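Long-range contacts in chitin binding protein (Streptomyces lividans, PDB 5FTZ), which is a copper-dependent lytic polysaccharide monooxygenase of family AA10 that probably binds chitin and cleaves its chains oxidatively: residues P103-N108 / H148-A153; Q68-T73 / C167-F172. All coordinates share one frame; numbering follows the deposited sequence.

Overall arrangement
The two contacts sit about 9 Å apart, centre to centre, on the same side of the molecule's centre, and meet along neighbouring antiparallel strands of one mixed sheet, 148-157 and 162-171. In chain order the segments run 68-73, 103-108, 148-153 and 167-172, so both pieces of contact 1 fall between the two pieces of contact 2. Contact 1 lays the loop between strands 93-100 and 122-125 on one strand; contact 2 brings the chain entering strand 73-74 beside the other. His148 of contact 1 and Asp169 of contact 2 probably share a hydrogen bond, which ties loops from distant parts of the sequence together through the sheet.

Contact 1 of 2, residues P103-N108 / H148-A153; sequences PGWNQN and HHVILA
Trp105 reaches from its loop to the start of strand 148-157, where its NE1 donates to the backbone O of His148 at 2.9 Å. The carbonyl oxygen lies almost exactly in the indole plane, and the N-H points at it with an angle of 154°. The indole gets there because CG stands between the backbone N and the carbonyl carbon (chi1 68°). Its six-membered ring then turns an edge to one face of the His148 imidazole in a T-shaped pair, with CZ2 above that face and the planes 62° apart. CH2, at the far end of the indole, packs on Val150 CG2 at 3.6 Å. Tryptophan suits this place because one side chain supplies both a donor for the strand's carbonyl and an apolar edge for its side chains. His149 lies obliquely beside the pyrrole part and completes an aromatic cluster, while its ND1 is hydrogen-bonded to Thr101. At the edge of the His149 ring sits Pro103, its N 4.0 Å from His149 CE1. The cluster fastens a long loop of the AA10 fold to its mixed beta sheet. Gln107 lays its CG over one face of the indole, 3.5 Å above the plane. From there the extended chain carries OE1 to His148 ND1, 2.9 Å away, which donates to it from above the amide plane, not along a lone pair. With CG anti to the backbone N, His148 offers its ring to both loop residues, and NE2 has its partner in Asp169 OD1, so both ring nitrogens hold the imidazole's rotation.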
loop_
_atom_site.group_PDB
_atom_site.type_symbol
_atom_site.label_atom_id
_atom_site.label_comp_id
_atom_site.label_asym_id
_atom_site.label_seq_id
_atom_site.Cartn_x
_atom_site.Cartn_y
_atom_site.Cartn_z
ATOM N N PRO A 103 26.320 25.948 1.375
ATOM C CA PRO A 103 27.500 26.772 1.050
ATOM C C PRO A 103 28.807 26.141 1.464
ATOM O O PRO A 103 28.902 25.596 2.538
ATOM C CB PRO A 103 27.230 28.087 1.810
ATOM C CG PRO A 103 25.770 28.116 1.956
ATOM C CD PRO A 103 25.421 26.665 2.259
ATOM N N GLY A 104 29.779 26.163 0.586
ATOM C CA GLY A 104 31.091 25.611 0.911
ATOM C C GLY A 104 31.197 24.119 0.724
ATOM O O GLY A 104 32.208 23.511 1.101
ATOM N N TRP A 105 30.200 23.489 0.085
ATOM C CA TRP A 105 30.242 22.049 -0.170
ATOM C C TRP A 105 31.470 21.673 -1.019
ATOM O O TRP A 105 31.983 22.526 -1.763
ATOM C CB TRP A 105 28.933 21.602 -0.810
ATOM C CG TRP A 105 28.690 22.093 -2.199
ATOM C CD1 TRP A 105 28.313 23.360 -2.624
ATOM C CD2 TRP A 105 28.744 21.304 -3.393
ATOM N NE1 TRP A 105 28.129 23.389 -3.976
ATOM C CE2 TRP A 105 28.353 22.128 -4.460
ATOM C CE3 TRP A 105 29.024 19.968 -3.654
ATOM C CZ2 TRP A 105 28.277 21.668 -5.762
ATOM C CZ3 TRP A 105 28.930 19.529 -4.928
ATOM C CH2 TRP A 105 28.584 20.356 -5.971
ATOM N N ASN A 106 31.872 20.398 -0.902
ATOM C CA ASN A 106 33.052 19.938 -1.561
ATOM C C ASN A 106 32.692 19.573 -3.019
ATOM O O ASN A 106 32.149 18.516 -3.309
ATOM C CB ASN A 106 33.677 18.772 -0.838
ATOM C CG ASN A 106 34.996 18.351 -1.417
ATOM O OD1 ASN A 106 35.411 18.746 -2.522
ATOM N ND2 ASN A 106 35.660 17.449 -0.685
ATOM N N GLN A 107 33.048 20.459 -3.928
ATOM C CA GLN A 107 32.750 20.308 -5.341
ATOM C C GLN A 107 33.764 19.411 -6.059
ATOM O O GLN A 107 33.621 19.179 -7.244
ATOM C CB GLN A 107 32.745 21.676 -6.018
ATOM C CG GLN A 107 31.693 22.594 -5.498
ATOM C CD GLN A 107 31.574 23.857 -6.275
ATOM O OE1 GLN A 107 31.493 23.826 -7.534
ATOM N NE2 GLN A 107 31.397 24.943 -5.576
ATOM N N ASN A 108 34.801 18.972 -5.364
ATOM C CA ASN A 108 35.891 18.222 -5.963
ATOM C C ASN A 108 35.905 16.749 -5.653
ATOM O O ASN A 108 36.834 16.056 -6.037
ATOM C CB ASN A 108 37.197 18.859 -5.488
ATOM C CG ASN A 108 37.311 20.263 -5.973
ATOM O OD1 ASN A 108 37.067 20.512 -7.125
ATOM N ND2 ASN A 108 37.640 21.192 -5.095
ATOM N N HIS A 148 27.703 27.254 -8.146
ATOM C CA HIS A 148 27.360 25.847 -8.430
ATOM C C HIS A 148 26.844 25.163 -7.175
ATOM O O HIS A 148 27.523 25.151 -6.174
ATOM C CB HIS A 148 28.591 25.147 -8.987
ATOM C CG HIS A 148 28.382 23.696 -9.316
ATOM N ND1 HIS A 148 29.402 22.772 -9.205
ATOM C CD2 HIS A 148 27.295 23.036 -9.789
ATOM C CE1 HIS A 148 28.925 21.572 -9.522
ATOM N NE2 HIS A 148 27.669 21.719 -9.956
ATOM N N HIS A 149 25.707 24.474 -7.332
ATOM C CA HIS A 149 25.072 23.706 -6.277
ATOM C C HIS A 149 24.473 22.469 -6.962
ATOM O O HIS A 149 24.361 22.445 -8.218
ATOM C CB HIS A 149 23.999 24.494 -5.514
ATOM C CG HIS A 149 24.617 25.380 -4.481
ATOM N ND1 HIS A 149 25.028 24.920 -3.253
ATOM C CD2 HIS A 149 24.950 26.685 -4.522
ATOM C CE1 HIS A 149 25.591 25.907 -2.578
ATOM N NE2 HIS A 149 25.560 26.987 -3.334
ATOM N N VAL A 150 24.144 21.478 -6.174
ATOM C CA VAL A 150 23.431 20.297 -6.642
ATOM C C VAL A 150 22.094 20.208 -5.943
ATOM O O VAL A 150 22.015 20.396 -4.712
ATOM C CB VAL A 150 24.259 19.031 -6.425
ATOM C CG1 VAL A 150 23.402 17.771 -6.679
ATOM C CG2 VAL A 150 25.515 19.064 -7.324
ATOM N N ILE A 151 21.041 19.971 -6.691
ATOM C CA ILE A 151 19.751 19.575 -6.169
ATOM C C ILE A 151 19.616 18.097 -6.334
ATOM O O ILE A 151 19.785 17.572 -7.468
ATOM C CB ILE A 151 18.589 20.378 -6.822
ATOM C CG1 ILE A 151 18.650 21.862 -6.418
ATOM C CG2 ILE A 151 17.260 19.686 -6.473
ATOM C CD1 ILE A 151 17.723 22.828 -7.123
ATOM N N LEU A 152 19.339 17.405 -5.264
ATOM C CA LEU A 152 19.065 15.948 -5.227
ATOM C C LEU A 152 17.595 15.738 -5.079
ATOM O O LEU A 152 16.994 16.202 -4.090
ATOM C CB LEU A 152 19.843 15.277 -4.093
ATOM C CG LEU A 152 19.521 13.799 -3.880
ATOM C CD1 LEU A 152 20.016 12.956 -5.009
ATOM C CD2 LEU A 152 20.078 13.317 -2.549
ATOM N N ALA A 153 17.003 15.015 -6.029
ATOM C CA ALA A 153 15.603 14.643 -6.015
ATOM C C ALA A 153 15.508 13.186 -5.711
ATOM O O ALA A 153 16.225 12.382 -6.298
ATOM C CB ALA A 153 15.008 14.983 -7.372
#

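Contact 2 of 2, residues Q68-T73 / C167-F172; sequences QAWPTT and CSDVTF
Asp169 O is held by two donors: the backbone N of Thr73 at 3.1 Å, along a nearly straight N-H of 164°, and a water that also accepts from Thr73 OG1. The CA of Thr72 makes a close C-H...O approach to the same oxygen. Further along, Thr171 N donates to Thr73 O at 2.9 Å, and the two backbone bonds flank Val170, as expected where Thr73 pairs with it in a parallel bridge. The short strand 73-74 thus joins strand 162-171 in the mixed sheet of the AA10 fold. Beside the bridge, Thr72 OG1 and Thr171 OG1 share a hydrogen bond 2.9 Å long. It is possible because Thr72 holds its hydroxyl between the backbone N and the carbonyl carbon (chi1 68°), and threonine suits both places as a beta-branched residue at ease in an extended backbone. The carboxylate of Asp169 is buried against Trp70, its plane only 14° from that of the indole, with OD2 3.2 Å from Trp70 CB. A second water donates both to OD2 and to Pro71 O, each at 2.8 Å. Arg10 forms a salt bridge with OD2 and a cation-pi contact with Trp70, while OD1 is hydrogen-bonded to His148 NE2; Trp70 NE1 is satisfied by Ser61 O. An asparagine in place of Asp169 would probably leave the Arg10 charge without its mate and put an amide N-H where an acceptor is needed. With a guanidinium, the His148 ring and a water around it, the carboxylate is likely to stay ionised; as ND1 already donates to Gln107 OE1, a proton on NE2 as well would make His148 an imidazolium, which the buried carboxylate would probably favour.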
loop_
_atom_site.group_PDB
_atom_site.type_symbol
_atom_site.label_atom_id
_atom_site.label_comp_id
_atom_site.label_asym_id
_atom_site.label_seq_id
_atom_site.Cartn_x
_atom_site.Cartn_y
_atom_site.Cartn_z
ATOM N N GLN A 68 35.432 18.135 -17.934
ATOM C CA GLN A 68 34.886 19.471 -17.866
ATOM C C GLN A 68 33.788 19.545 -16.786
ATOM O O GLN A 68 33.244 18.523 -16.346
ATOM C CB GLN A 68 34.341 19.831 -19.214
ATOM C CG GLN A 68 35.406 19.865 -20.346
ATOM C CD GLN A 68 36.324 21.012 -20.186
ATOM O OE1 GLN A 68 35.956 22.125 -20.458
ATOM N NE2 GLN A 68 37.511 20.760 -19.644
ATOM N N ALA A 69 33.436 20.737 -16.356
ATOM C CA ALA A 69 32.315 20.890 -15.450
ATOM C C ALA A 69 31.006 20.326 -16.019
ATOM O O ALA A 69 30.739 20.346 -17.211
ATOM C CB ALA A 69 32.107 22.362 -15.139
ATOM N N TRP A 70 30.177 19.761 -15.153
ATOM C CA TRP A 70 28.844 19.412 -15.564
ATOM C C TRP A 70 28.116 20.640 -16.035
ATOM O O TRP A 70 28.303 21.700 -15.502
ATOM C CB TRP A 70 28.029 18.793 -14.431
ATOM C CG TRP A 70 28.472 17.424 -13.972
ATOM C CD1 TRP A 70 29.220 17.138 -12.873
ATOM C CD2 TRP A 70 28.126 16.174 -14.581
ATOM N NE1 TRP A 70 29.384 15.805 -12.785
ATOM C CE2 TRP A 70 28.736 15.178 -13.824
ATOM C CE3 TRP A 70 27.358 15.811 -15.691
ATOM C CZ2 TRP A 70 28.589 13.830 -14.126
ATOM C CZ3 TRP A 70 27.229 14.449 -15.974
ATOM C CH2 TRP A 70 27.823 13.510 -15.209
ATOM N N PRO A 71 27.276 20.496 -17.071
ATOM C CA PRO A 71 26.404 21.643 -17.414
ATOM C C PRO A 71 25.437 21.924 -16.320
ATOM O O PRO A 71 24.995 21.003 -15.618
ATOM C CB PRO A 71 25.656 21.182 -18.667
ATOM C CG PRO A 71 25.730 19.738 -18.670
ATOM C CD PRO A 71 26.961 19.327 -17.891
ATOM N N THR A 72 25.029 23.178 -16.189
ATOM C CA THR A 72 24.123 23.556 -15.090
ATOM C C THR A 72 22.885 24.283 -15.610
ATOM O O THR A 72 22.920 24.920 -16.666
ATOM C CB THR A 72 24.767 24.510 -14.082
ATOM O OG1 THR A 72 25.007 25.781 -14.693
ATOM C CG2 THR A 72 26.071 24.038 -13.520
ATOM N N THR A 73 21.812 24.224 -14.831
ATOM C CA THR A 73 20.614 24.987 -15.038
ATOM C C THR A 73 20.724 26.222 -14.133
ATOM O O THR A 73 20.920 26.114 -12.916
ATOM C CB THR A 73 19.387 24.185 -14.676
ATOM O OG1 THR A 73 19.297 23.004 -15.488
ATOM C CG2 THR A 73 18.084 24.981 -14.851
ATOM N N CYS A 167 20.449 13.585 -9.311
ATOM C CA CYS A 167 21.241 14.799 -8.998
ATOM C C CYS A 167 21.175 15.751 -10.164
ATOM O O CYS A 167 21.475 15.322 -11.301
ATOM C CB CYS A 167 22.702 14.429 -8.781
ATOM S SG CYS A 167 22.896 13.458 -7.258
ATOM N N SER A 168 20.911 17.037 -9.923
ATOM C CA SER A 168 20.901 18.044 -10.937
ATOM C C SER A 168 21.869 19.134 -10.566
ATOM O O SER A 168 21.743 19.754 -9.495
ATOM C CB SER A 168 19.534 18.615 -11.105
ATOM O OG SER A 168 18.555 17.648 -11.447
ATOM N N ASP A 169 22.735 19.503 -11.498
ATOM C CA ASP A 169 23.633 20.659 -11.315
ATOM C C ASP A 169 22.938 21.953 -11.640
ATOM O O ASP A 169 22.319 22.083 -12.707
ATOM C CB ASP A 169 24.869 20.515 -12.174
ATOM C CG ASP A 169 25.654 19.292 -11.815
ATOM O OD1 ASP A 169 26.428 19.353 -10.820
ATOM O OD2 ASP A 169 25.490 18.237 -12.496
ATOM N N VAL A 170 22.988 22.877 -10.710
ATOM C CA VAL A 170 22.368 24.214 -10.869
ATOM C C VAL A 170 23.365 25.303 -10.515
ATOM O O VAL A 170 24.408 25.050 -9.901
ATOM C CB VAL A 170 21.069 24.340 -10.065
ATOM C CG1 VAL A 170 20.034 23.283 -10.478
ATOM C CG2 VAL A 170 21.374 24.277 -8.571
ATOM N N THR A 171 23.054 26.508 -10.944
ATOM C CA THR A 171 23.832 27.699 -10.619
ATOM C C THR A 171 22.879 28.752 -10.074
ATOM O O THR A 171 21.938 29.131 -10.787
ATOM C CB THR A 171 24.613 28.234 -11.843
ATOM O OG1 THR A 171 25.546 27.250 -12.302
ATOM C CG2 THR A 171 25.482 29.425 -11.421
ATOM N N PHE A 172 23.137 29.152 -8.819
ATOM C CA PHE A 172 22.285 30.079 -8.105
ATOM C C PHE A 172 22.739 31.465 -8.395
ATOM O O PHE A 172 23.930 31.767 -8.379
ATOM C CB PHE A 172 22.230 29.816 -6.625
ATOM C CG PHE A 172 21.259 28.764 -6.239
ATOM C CD1 PHE A 172 21.614 27.445 -6.216
ATOM C CD2 PHE A 172 19.948 29.083 -5.900
ATOM C CE1 PHE A 172 20.719 26.451 -5.850
ATOM C CE2 PHE A 172 19.043 28.097 -5.529
ATOM C CZ PHE A 172 19.417 26.764 -5.521
HETATM O O HOH W 1 24.665 18.249 -15.190
HETATM O O HOH W 2 20.353 20.984 -14.249
#